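Single-strand DNA-binding protein (Agrobacterium tumefaciens, PDB 3BTP) binds single-stranded but not double-stranded DNA regardless of sequence and mediates nuclear uptake of the single-stranded T-DNA copies during transformation of the host. Local coordinates at residues 142-145 against 146-150; 187-190 against 191-195; 284-287 against 288-292. All blocks are in the same frame, centred on the assembly; numbering follows the deposited sequence.

Contact 1: 142-145 against 146-150; sequences KAEF and NASCR
Lys142 O receives the backbone N of Asn146 at 2.8 Å, a nearly straight bond (N-H...O 161°) of the short helix 142-147. The side chains of the same pair run side by side in loose contact, pointing the same way. One residue on, Ala143 O holds Ala147 N only weakly, while the Ala147 methyl presses on that carbonyl, with CB 3.2 Å from Ala143 O. Glu144 O is the most heavily used acceptor: it takes Ser148 N at 3.0 Å, Ser148 OG at 2.9 Å and Ala147 N at 3.2 Å. The hydroxyl comes in from above the carbonyl plane, because chi1 of -57° folds OG back beside the Ser148 backbone N, which has already claimed the direction in which the C=O points. Ser148 is the first residue to leave helical geometry, so the helix ends where its side chain and backbone grip one oxygen together. Phe145 O is reached from farther along, by Arg150 NH1 at 3.1 Å; the oxygen lies in the guanidinium plane, yet the nitrogen stands above the carbonyl plane. CG and CD of Arg150 already lie near the same carbonyl, and the bend at chi3 (-57°) then turns the guanidinium toward Phe145 O. The Phe145 ring itself turns to Tyr117 and Leu119 of strand 117-124. Arg150 also gives NH2 to the backbone carbonyl oxygen of Asp212 and NE to the Tyr152 hydroxyl, which fixes the rotation of its buried guanidinium. The Ser148 hydroxyl thus adds to backbone donors already on Glu144 O, while Arg150 supplies Phe145 O with a side-chain donor, whose charge is probably welcome beside the partial negative charge at the C-terminal end of this short helix.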
loop_
_atom_site.group_PDB
_atom_site.type_symbol
_atom_site.label_atom_id
_atom_site.label_comp_id
_atom_site.label_asym_id
_atom_site.label_seq_id
_atom_site.Cartn_x
_atom_site.Cartn_y
_atom_site.Cartn_z
ATOM N N LYS A 142 29.823 14.071 -1.927
ATOM C CA LYS A 142 29.444 12.770 -1.359
ATOM C C LYS A 142 29.057 13.038 0.071
ATOM O O LYS A 142 28.086 12.438 0.568
ATOM C CB LYS A 142 30.528 11.690 -1.552
ATOM C CG LYS A 142 31.359 11.322 -0.374
ATOM C CD LYS A 142 31.657 9.825 -0.244
ATOM C CE LYS A 142 31.890 9.159 -1.563
ATOM N NZ LYS A 142 32.354 7.760 -1.248
ATOM N N ALA A 143 29.727 14.034 0.673
ATOM C CA ALA A 143 29.437 14.482 2.044
ATOM C C ALA A 143 28.007 15.057 2.193
ATOM O O ALA A 143 27.268 14.744 3.143
ATOM C CB ALA A 143 30.494 15.551 2.497
ATOM N N GLU A 144 27.674 15.973 1.288
ATOM C CA GLU A 144 26.335 16.515 1.244
ATOM C C GLU A 144 25.251 15.403 1.062
ATOM O O GLU A 144 24.294 15.304 1.844
ATOM C CB GLU A 144 26.228 17.602 0.171
ATOM C CG GLU A 144 24.809 18.232 0.311
ATOM C CD GLU A 144 24.476 19.345 -0.672
ATOM O OE1 GLU A 144 25.406 19.997 -1.280
ATOM O OE2 GLU A 144 23.243 19.570 -0.773
ATOM N N PHE A 145 25.438 14.553 0.063
ATOM C CA PHE A 145 24.599 13.332 -0.133
ATOM C C PHE A 145 24.484 12.503 1.146
ATOM O O PHE A 145 23.369 12.157 1.549
ATOM C CB PHE A 145 25.112 12.457 -1.288
ATOM C CG PHE A 145 24.776 12.980 -2.693
ATOM C CD1 PHE A 145 23.441 13.255 -3.058
ATOM C CD2 PHE A 145 25.789 13.081 -3.695
ATOM C CE1 PHE A 145 23.119 13.644 -4.307
ATOM C CE2 PHE A 145 25.496 13.514 -5.017
ATOM C CZ PHE A 145 24.138 13.814 -5.331
ATOM N N ASN A 146 25.609 12.174 1.794
ATOM C CA ASN A 146 25.608 11.389 3.035
ATOM C C ASN A 146 25.127 12.048 4.306
ATOM O O ASN A 146 24.888 11.341 5.308
ATOM C CB ASN A 146 26.945 10.704 3.284
ATOM C CG ASN A 146 27.182 9.490 2.321
ATOM O OD1 ASN A 146 28.316 9.192 1.974
ATOM N ND2 ASN A 146 26.096 8.829 1.877
ATOM N N ALA A 147 24.990 13.371 4.302
ATOM C CA ALA A 147 24.537 14.173 5.465
ATOM C C ALA A 147 23.070 14.498 5.374
ATOM O O ALA A 147 22.450 14.839 6.387
ATOM C CB ALA A 147 25.290 15.513 5.520
ATOM N N SER A 148 22.538 14.493 4.140
ATOM C CA SER A 148 21.093 14.690 3.891
ATOM C C SER A 148 20.290 13.451 4.265
ATOM O O SER A 148 20.812 12.322 4.205
ATOM C CB SER A 148 20.823 14.990 2.388
ATOM O OG SER A 148 21.562 16.116 1.999
ATOM N N CYS A 149 19.007 13.673 4.591
ATOM C CA CYS A 149 17.992 12.636 4.381
ATOM C C CYS A 149 17.608 12.503 2.859
ATOM O O CYS A 149 16.956 13.381 2.289
ATOM C CB CYS A 149 16.736 12.849 5.255
ATOM S SG CYS A 149 15.653 11.411 5.132
ATOM N N ARG A 150 18.033 11.417 2.206
ATOM C CA ARG A 150 17.728 11.206 0.787
ATOM C C ARG A 150 16.388 10.448 0.576
ATOM O O ARG A 150 16.203 9.320 1.056
ATOM C CB ARG A 150 18.884 10.436 0.118
ATOM C CG ARG A 150 20.276 11.085 0.250
ATOM C CD ARG A 150 21.311 10.376 -0.693
ATOM N NE ARG A 150 21.448 8.927 -0.449
ATOM C CZ ARG A 150 22.237 8.326 0.465
ATOM N NH1 ARG A 150 23.025 9.044 1.267
ATOM N NH2 ARG A 150 22.273 6.975 0.542
#

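Contact 2: 187-190 against 191-195; sequences QSKQ and CFQYK
The first turns of the long helix 186-206 are drawn together here by four successive i to i+4 backbone bonds. Cys191 N binds Gln187 O, Phe192 N binds Ser188 O, Gln193 N binds Lys189 O, and Tyr194 N closes on Gln190 O at 2.7 Å, the shortest of the four. The first two are nearly straight, each with an N-H...O angle of 168°. Over this backbone the side chains fan out in different directions. Lys189 and Gln193, one turn apart on an exposed side, cross obliquely: the lysine runs out extended and bends only at chi4, which swings its amino end over so that NZ comes 3.9 Å from the amide carbon CD of Gln193. The glutamine, meanwhile, sets its CG 3.4 Å from the Lys189 carbonyl oxygen. Cys191 also bears on the preceding turn, with a shorter arm. Its SG lies beside the backbone N and stands 3.4 Å from Gln187 O, while its side chain also touches Leu171. The two aromatic residues leave only their CB atoms on the carbonyls of the turn before, 3.3 Å from Gln190 O in the case of Tyr194 CB. With chi1 near 180° in both, the rings are carried outward: Phe192 to meet the ring of Phe166 with planes at about 45°, Tyr194 to rest on Leu171 and Pro172. Lys195 completes that neighbourhood through a salt bridge from NZ to Glu167. Ser188, for its part, touches a polar side chain of a second protein. Regular i to i+4 hydrogen bonding, with an exposed polar pair on one side and residues that pack on the 162-177 region on others, is typical of an amphipathic alpha-helix.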
loop_
_atom_site.group_PDB
_atom_site.type_symbol
_atom_site.label_atom_id
_atom_site.label_comp_id
_atom_site.label_asym_id
_atom_site.label_seq_id
_atom_site.Cartn_x
_atom_site.Cartn_y
_atom_site.Cartn_z
ATOM N N GLN A 187 22.547 -16.694 3.954
ATOM C CA GLN A 187 21.286 -16.310 3.409
ATOM C C GLN A 187 21.183 -14.789 3.441
ATOM O O GLN A 187 20.955 -14.183 2.387
ATOM C CB GLN A 187 20.167 -16.919 4.227
ATOM C CG GLN A 187 18.886 -17.167 3.425
ATOM C CD GLN A 187 18.184 -18.455 3.876
ATOM O OE1 GLN A 187 18.694 -19.578 3.675
ATOM N NE2 GLN A 187 17.044 -18.296 4.497
ATOM N N SER A 188 21.364 -14.219 4.641
ATOM C CA SER A 188 21.433 -12.796 4.875
ATOM C C SER A 188 22.558 -12.164 4.073
ATOM O O SER A 188 22.333 -11.168 3.392
ATOM C CB SER A 188 21.700 -12.512 6.344
ATOM O OG SER A 188 20.547 -12.675 7.126
ATOM N N LYS A 189 23.758 -12.751 4.155
ATOM C CA LYS A 189 24.904 -12.279 3.367
ATOM C C LYS A 189 24.573 -12.104 1.885
ATOM O O LYS A 189 24.894 -11.074 1.316
ATOM C CB LYS A 189 26.152 -13.171 3.542
ATOM C CG LYS A 189 27.397 -12.571 2.851
ATOM C CD LYS A 189 28.698 -13.151 3.335
ATOM C CE LYS A 189 29.899 -12.148 3.106
ATOM N NZ LYS A 189 30.626 -12.294 1.775
ATOM N N GLN A 190 23.928 -13.090 1.272
ATOM C CA GLN A 190 23.729 -13.109 -0.196
ATOM C C GLN A 190 22.565 -12.192 -0.610
ATOM O O GLN A 190 22.609 -11.538 -1.666
ATOM C CB GLN A 190 23.510 -14.536 -0.751
ATOM C CG GLN A 190 24.573 -15.585 -0.354
ATOM C CD GLN A 190 25.248 -16.353 -1.538
ATOM O OE1 GLN A 190 26.276 -17.012 -1.329
ATOM N NE2 GLN A 190 24.679 -16.283 -2.755
ATOM N N CYS A 191 21.529 -12.169 0.217
ATOM C CA CYS A 191 20.465 -11.181 0.060
ATOM C C CYS A 191 21.015 -9.751 0.067
ATOM O O CYS A 191 20.699 -8.968 -0.821
ATOM C CB CYS A 191 19.422 -11.355 1.163
ATOM S SG CYS A 191 18.298 -12.712 0.805
ATOM N N PHE A 192 21.860 -9.440 1.056
ATOM C CA PHE A 192 22.516 -8.128 1.156
ATOM C C PHE A 192 23.399 -7.783 -0.090
ATOM O O PHE A 192 23.325 -6.664 -0.665
ATOM C CB PHE A 192 23.295 -8.011 2.490
ATOM C CG PHE A 192 24.046 -6.742 2.615
ATOM C CD1 PHE A 192 23.401 -5.572 2.971
ATOM C CD2 PHE A 192 25.426 -6.698 2.313
ATOM C CE1 PHE A 192 24.111 -4.361 3.032
ATOM C CE2 PHE A 192 26.122 -5.533 2.383
ATOM C CZ PHE A 192 25.441 -4.349 2.771
ATOM N N GLN A 193 24.171 -8.770 -0.541
ATOM C CA GLN A 193 25.065 -8.590 -1.673
ATOM C C GLN A 193 24.185 -8.419 -2.881
ATOM O O GLN A 193 24.456 -7.568 -3.715
ATOM C CB GLN A 193 26.086 -9.783 -1.864
ATOM C CG GLN A 193 27.227 -9.851 -0.869
ATOM C CD GLN A 193 28.210 -11.104 -1.037
ATOM O OE1 GLN A 193 27.820 -12.238 -1.464
ATOM N NE2 GLN A 193 29.492 -10.870 -0.691
ATOM N N TYR A 194 23.121 -9.207 -2.992
ATOM C CA TYR A 194 22.181 -8.973 -4.118
ATOM C C TYR A 194 21.600 -7.531 -4.140
ATOM O O TYR A 194 21.618 -6.843 -5.178
ATOM C CB TYR A 194 21.028 -9.998 -4.166
ATOM C CG TYR A 194 20.080 -9.644 -5.323
ATOM C CD1 TYR A 194 20.308 -10.126 -6.613
ATOM C CD2 TYR A 194 19.011 -8.738 -5.131
ATOM C CE1 TYR A 194 19.435 -9.791 -7.707
ATOM C CE2 TYR A 194 18.139 -8.376 -6.191
ATOM C CZ TYR A 194 18.366 -8.893 -7.470
ATOM O OH TYR A 194 17.522 -8.523 -8.499
ATOM N N LYS A 195 21.026 -7.087 -3.008
ATOM C CA LYS A 195 20.459 -5.703 -2.934
ATOM C C LYS A 195 21.541 -4.604 -3.098
ATOM O O LYS A 195 21.276 -3.559 -3.695
ATOM C CB LYS A 195 19.629 -5.515 -1.642
ATOM C CG LYS A 195 18.432 -6.486 -1.493
ATOM C CD LYS A 195 17.573 -6.132 -0.280
ATOM C CE LYS A 195 16.619 -7.207 0.013
ATOM N NZ LYS A 195 15.455 -6.735 0.830
#

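Contact 3: 284-287 against 288-292; sequences ANKR and FEEFE
Lys286 reaches across to Glu290 from the loop that leads into helix 288-299, and its whole length bears on the glutamate carboxylate. CB, which starts toward the helix, is the most distant, 4.2 Å from Glu290 OE1. CG next passes 4.0 Å from OE2 of Glu290, and CD makes the tightest approach, 3.3 Å from the same OE2. CE moves off slightly, and a bend at chi4 (-68°) then turns NZ back until it stands 3.4 Å from Glu290 OE2. That pair is a salt bridge, but its hydrogen bond is weak, so much of the contact is made by methylenes lying against the carboxylate. Glu290 meets the lysine by stretching back along the chain, CG anti to the backbone N and the rest extended, with its CB settling 3.4 Å from Arg287 O. The same carbonyl takes weak bonds from Glu290 N at 3.0 Å and Phe291 N at 3.4 Å, which start the first turn. Arg287 occupies the N-cap position, and its CB also brushes the Glu289 carboxylate, which is folded back by a bend at chi2. Asp329 of helix 327-335 secures this helix start twice, accepting Phe288 N on one carboxylate oxygen and the Arg287 guanidinium on the other. Beyond the cap, Phe288 reaches Ile305 and Leu307 of strand 304-308 and meets Phe332 edge-to-face, while Phe291 lies on Ile263 and Ile265 of strand 263-266, so the helix opens with its aromatic side between helix 327-335 and the antiparallel sheet.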
loop_
_atom_site.group_PDB
_atom_site.type_symbol
_atom_site.label_atom_id
_atom_site.label_comp_id
_atom_site.label_asym_id
_atom_site.label_seq_id
_atom_site.Cartn_x
_atom_site.Cartn_y
_atom_site.Cartn_z
ATOM N N ALA A 284 -7.906 21.553 12.857
ATOM C CA ALA A 284 -8.544 20.705 13.879
ATOM C C ALA A 284 -10.000 20.279 13.526
ATOM O O ALA A 284 -10.857 21.114 13.170
ATOM C CB ALA A 284 -8.492 21.360 15.260
ATOM N N ASN A 285 -10.237 18.964 13.588
ATOM C CA ASN A 285 -11.497 18.326 13.228
ATOM C C ASN A 285 -11.971 18.644 11.791
ATOM O O ASN A 285 -13.137 18.428 11.466
ATOM C CB ASN A 285 -12.567 18.562 14.322
ATOM C CG ASN A 285 -12.059 18.160 15.760
ATOM O OD1 ASN A 285 -11.735 19.034 16.572
ATOM N ND2 ASN A 285 -11.940 16.845 16.035
ATOM N N LYS A 286 -11.052 19.119 10.941
ATOM C CA LYS A 286 -11.261 19.259 9.499
ATOM C C LYS A 286 -10.665 18.065 8.707
ATOM O O LYS A 286 -9.645 17.467 9.117
ATOM C CB LYS A 286 -10.680 20.573 9.002
ATOM C CG LYS A 286 -11.487 21.832 9.396
ATOM C CD LYS A 286 -10.935 23.117 8.699
ATOM C CE LYS A 286 -11.620 24.446 9.215
ATOM N NZ LYS A 286 -13.112 24.552 8.793
ATOM N N ARG A 287 -11.275 17.745 7.567
ATOM C CA ARG A 287 -11.000 16.486 6.869
ATOM C C ARG A 287 -9.794 16.665 5.970
ATOM O O ARG A 287 -9.563 17.779 5.470
ATOM C CB ARG A 287 -12.187 16.020 6.036
ATOM C CG ARG A 287 -13.410 15.612 6.853
ATOM C CD ARG A 287 -13.446 14.127 7.072
ATOM N NE ARG A 287 -14.486 13.689 8.017
ATOM C CZ ARG A 287 -14.765 12.409 8.289
ATOM N NH1 ARG A 287 -14.100 11.402 7.673
ATOM N NH2 ARG A 287 -15.704 12.131 9.195
ATOM N N PHE A 288 -9.051 15.577 5.740
ATOM C CA PHE A 288 -7.919 15.642 4.841
ATOM C C PHE A 288 -8.296 16.293 3.492
ATOM O O PHE A 288 -7.549 17.146 3.006
ATOM C CB PHE A 288 -7.272 14.288 4.588
ATOM C CG PHE A 288 -6.210 14.346 3.514
ATOM C CD1 PHE A 288 -4.995 14.964 3.758
ATOM C CD2 PHE A 288 -6.448 13.813 2.249
ATOM C CE1 PHE A 288 -4.022 15.054 2.748
ATOM C CE2 PHE A 288 -5.485 13.885 1.232
ATOM C CZ PHE A 288 -4.267 14.495 1.481
ATOM N N GLU A 289 -9.433 15.884 2.925
ATOM C CA GLU A 289 -9.923 16.419 1.622
ATOM C C GLU A 289 -10.054 17.949 1.548
ATOM O O GLU A 289 -9.853 18.554 0.508
ATOM C CB GLU A 289 -11.270 15.755 1.228
ATOM C CG GLU A 289 -11.124 14.250 0.932
ATOM C CD GLU A 289 -10.691 13.346 2.166
ATOM O OE1 GLU A 289 -11.111 13.601 3.340
ATOM O OE2 GLU A 289 -9.948 12.329 1.906
ATOM N N GLU A 290 -10.380 18.562 2.666
ATOM C CA GLU A 290 -10.344 20.030 2.760
ATOM C C GLU A 290 -8.908 20.598 2.701
ATOM O O GLU A 290 -8.651 21.626 2.074
ATOM C CB GLU A 290 -11.042 20.459 4.063
ATOM C CG GLU A 290 -11.397 21.919 4.106
ATOM C CD GLU A 290 -12.357 22.207 5.264
ATOM O OE1 GLU A 290 -13.087 21.251 5.675
ATOM O OE2 GLU A 290 -12.348 23.360 5.752
ATOM N N PHE A 291 -7.990 19.950 3.416
ATOM C CA PHE A 291 -6.601 20.416 3.384
ATOM C C PHE A 291 -6.120 20.311 1.957
ATOM O O PHE A 291 -5.544 21.217 1.415
ATOM C CB PHE A 291 -5.756 19.605 4.374
ATOM C CG PHE A 291 -4.271 19.826 4.254
ATOM C CD1 PHE A 291 -3.664 20.972 4.816
ATOM C CD2 PHE A 291 -3.475 18.896 3.559
ATOM C CE1 PHE A 291 -2.281 21.182 4.708
ATOM C CE2 PHE A 291 -2.110 19.069 3.466
ATOM C CZ PHE A 291 -1.483 20.232 4.035
ATOM N N GLU A 292 -6.408 19.166 1.364
ATOM C CA GLU A 292 -6.058 18.813 0.028
ATOM C C GLU A 292 -6.541 19.885 -1.001
ATOM O O GLU A 292 -5.775 20.314 -1.890
ATOM C CB GLU A 292 -6.654 17.444 -0.271
ATOM C CG GLU A 292 -6.620 17.109 -1.716
ATOM C CD GLU A 292 -6.813 15.636 -1.989
ATOM O OE1 GLU A 292 -7.709 15.007 -1.369
ATOM O OE2 GLU A 292 -6.068 15.099 -2.842
#

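The contacts follow one another along the chain in the order 142-150, 187-195 and 284-292, and none touches another. Contacts 1 and 2 have centres about 24 Å apart yet share a neighbourhood: Arg150 of contact 1 packs on Trp199 and His203, farther down the helix 186-206 that carries contact 2. Contact 3 lies about 34 Å from contact 1 and about 44 Å from contact 2, centre to centre, across the centre of the chain from the latter. All three thus belong to the part of the chain before the eight-stranded barrel, where contacts 1 and 3 each join a helix end to a different four-stranded antiparallel sheet of strand order 2-1-3-4.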